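Local coordinates for protein peptidoglycan glycosyltransferase (Burkholderia ambifaria, PDB 5UY7) that belongs to the penicillin-binding proteins and carries a domain of the beta-lactamase clan, at residues 223-228 with 517-522. Sequence-based numbering, arbitrary orientation.
Sequences GAAMVV and SAIAGD
Ile519 meets Ala225 and Val227 because its two branches part at CB. With chi1 at -67°, CG2 lies anti to the backbone N and CG1 anti to the carbonyl carbon, and the longer branch, extended at chi2 174°, brings CD1 against Ala225 CB. Val227 has CG1 anti to its backbone N (chi1 -178°), which turns CG2 to meet the helix.

Two methyl contacts make up the interface. Ile519 CD1 meets Ala225 CB at 3.8 Å, end methyl against a short side chain. Ile519 CG2 lies 3.8 Å from Val227 CG2, where the two branched side chains approach at a slant. A single isoleucine thus spans two strand residues, one with each branch. Ala225 and Val227 are two apart in the strand, so their side chains emerge on the same face. Met226, between them, points away from the helix. The contact is apolar and small, burying 106 Å² in all. All three touching residues are buried. The backbones stay well apart: the nearest alpha carbons, Val227 CA and Ala520 CA, are 8.5 Å from each other.

This is helix-on-sheet packing within the beta-lactamase-like domain, in which helices lie on both faces of an antiparallel sheet. Here the C-terminal helix 509-526 rests on strand 222-229. That strand runs between strands 235-241 and 492-499. Ile519 also touches Val494 and Val496 of strand 492-499, so it packs on two adjacent strands. Helix 201-217 shares this face, touching Val227 through Ile203 and Ile519 through Asn210. The other face of strand 222-229 is met by helix 390-401, where Phe391 and Ala394 pack on Met226.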
ATOM      1  N   GLY A 223      -8.280  -8.633 -12.611  1.00 22.74           N
ATOM      2  CA  GLY A 223      -7.138  -7.901 -12.099  1.00 21.96           C
ATOM      3  C   GLY A 223      -7.363  -6.414 -12.232  1.00 22.15           C
ATOM      4  O   GLY A 223      -8.244  -5.956 -12.969  1.00 20.49           O
ATOM      5  N   ALA A 224      -6.543  -5.656 -11.508  1.00 18.15           N
ATOM      6  CA  ALA A 224      -6.604  -4.203 -11.540  1.00 17.34           C
ATOM      7  C   ALA A 224      -5.200  -3.648 -11.360  1.00 16.92           C
ATOM      8  O   ALA A 224      -4.380  -4.224 -10.642  1.00 19.92           O
ATOM      9  CB  ALA A 224      -7.523  -3.655 -10.449  1.00 20.21           C
ATOM     10  N   ALA A 225      -4.927  -2.526 -12.021  1.00 17.12           N
ATOM     11  CA  ALA A 225      -3.643  -1.859 -11.832  1.00 15.85           C
ATOM     12  C   ALA A 225      -3.815  -0.365 -12.027  1.00 16.93           C
ATOM     13  O   ALA A 225      -4.552   0.066 -12.917  1.00 17.46           O
ATOM     14  CB  ALA A 225      -2.595  -2.381 -12.818  1.00 16.20           C
ATOM     15  N   MET A 226      -3.125   0.433 -11.210  1.00 14.60           N
ATOM     16  CA  MET A 226      -3.116   1.855 -11.496  1.00 16.27           C
ATOM     17  C   MET A 226      -1.753   2.426 -11.150  1.00 17.50           C
ATOM     18  O   MET A 226      -1.016   1.884 -10.319  1.00 17.12           O
ATOM     19  CB  MET A 226      -4.247   2.624 -10.784  1.00 22.17           C
ATOM     20  CG  MET A 226      -4.203   2.704  -9.286  1.00 25.59           C
ATOM     21  SD  MET A 226      -5.668   3.579  -8.651  1.00 21.43           S
ATOM     22  CE  MET A 226      -5.232   5.295  -8.858  1.00 25.11           C
ATOM     23  N   VAL A 227      -1.415   3.503 -11.844  1.00 14.74           N
ATOM     24  CA  VAL A 227      -0.137   4.187 -11.691  1.00 14.04           C
ATOM     25  C   VAL A 227      -0.441   5.656 -11.457  1.00 16.56           C
ATOM     26  O   VAL A 227      -1.219   6.258 -12.209  1.00 17.17           O
ATOM     27  CB  VAL A 227       0.756   4.004 -12.932  1.00 14.96           C
ATOM     28  CG1 VAL A 227       2.112   4.699 -12.724  1.00 14.35           C
ATOM     29  CG2 VAL A 227       0.972   2.527 -13.233  1.00 16.00           C
ATOM     30  N   VAL A 228       0.137   6.225 -10.399  1.00 13.14           N
ATOM     31  CA  VAL A 228      -0.109   7.610 -10.017  1.00 13.48           C
ATOM     32  C   VAL A 228       1.211   8.371 -10.054  1.00 16.10           C
ATOM     33  O   VAL A 228       2.220   7.905  -9.513  1.00 16.15           O
ATOM     34  CB  VAL A 228      -0.731   7.707  -8.611  1.00 14.58           C
ATOM     35  CG1 VAL A 228      -0.976   9.173  -8.252  1.00 17.65           C
ATOM     36  CG2 VAL A 228      -2.043   6.913  -8.544  1.00 16.32           C
ATOM     37  N   SER A 517       6.307  -5.275  -9.984  1.00 15.90           N
ATOM     38  CA  SER A 517       7.680  -5.122 -10.447  1.00 16.81           C
ATOM     39  C   SER A 517       7.726  -4.820 -11.937  1.00 16.98           C
ATOM     40  O   SER A 517       8.456  -3.927 -12.382  1.00 17.02           O
ATOM     41  CB  SER A 517       8.479  -6.387 -10.149  1.00 17.92           C
ATOM     42  OG  SER A 517       9.746  -6.329 -10.786  1.00 18.65           O
ATOM     43  N   ALA A 518       6.957  -5.571 -12.724  1.00 15.70           N
ATOM     44  CA  ALA A 518       6.955  -5.375 -14.168  1.00 17.03           C
ATOM     45  C   ALA A 518       6.440  -3.989 -14.530  1.00 17.99           C
ATOM     46  O   ALA A 518       7.042  -3.282 -15.344  1.00 16.64           O
ATOM     47  CB  ALA A 518       6.113  -6.464 -14.837  1.00 18.57           C
ATOM     48  N   ILE A 519       5.331  -3.570 -13.924  1.00 14.87           N
ATOM     49  CA  ILE A 519       4.774  -2.269 -14.274  1.00 14.49           C
ATOM     50  C   ILE A 519       5.697  -1.150 -13.820  1.00 14.96           C
ATOM     51  O   ILE A 519       5.938  -0.192 -14.560  1.00 15.20           O
ATOM     52  CB  ILE A 519       3.359  -2.111 -13.697  1.00 15.82           C
ATOM     53  CG1 ILE A 519       2.420  -3.097 -14.387  1.00 15.72           C
ATOM     54  CG2 ILE A 519       2.901  -0.658 -13.838  1.00 15.56           C
ATOM     55  CD1 ILE A 519       1.001  -3.140 -13.791  1.00 17.31           C
ATOM     56  N   ALA A 520       6.213  -1.239 -12.587  1.00 15.29           N
ATOM     57  CA  ALA A 520       7.102  -0.195 -12.086  1.00 14.07           C
ATOM     58  C   ALA A 520       8.365  -0.092 -12.936  1.00 16.34           C
ATOM     59  O   ALA A 520       8.769   1.005 -13.341  1.00 16.02           O
ATOM     60  CB  ALA A 520       7.461  -0.469 -10.623  1.00 14.49           C
ATOM     61  N   GLY A 521       9.008  -1.227 -13.205  1.00 14.45           N
ATOM     62  CA  GLY A 521      10.229  -1.200 -13.999  1.00 16.33           C
ATOM     63  C   GLY A 521       9.993  -0.727 -15.422  1.00 17.06           C
ATOM     64  O   GLY A 521      10.754   0.091 -15.955  1.00 16.79           O
ATOM     65  N   ASP A 522       8.939  -1.245 -16.059  1.00 14.74           N
ATOM     66  CA  ASP A 522       8.641  -0.835 -17.427  1.00 15.30           C
ATOM     67  C   ASP A 522       8.359   0.657 -17.485  1.00 15.20           C
ATOM     68  O   ASP A 522       8.740   1.328 -18.456  1.00 17.47           O
ATOM     69  CB  ASP A 522       7.445  -1.608 -17.986  1.00 16.41           C
ATOM     70  CG  ASP A 522       7.758  -3.059 -18.309  1.00 24.99           C
ATOM     71  OD1 ASP A 522       8.933  -3.482 -18.220  1.00 24.84           O
ATOM     72  OD2 ASP A 522       6.811  -3.785 -18.679  1.00 20.72           O
TER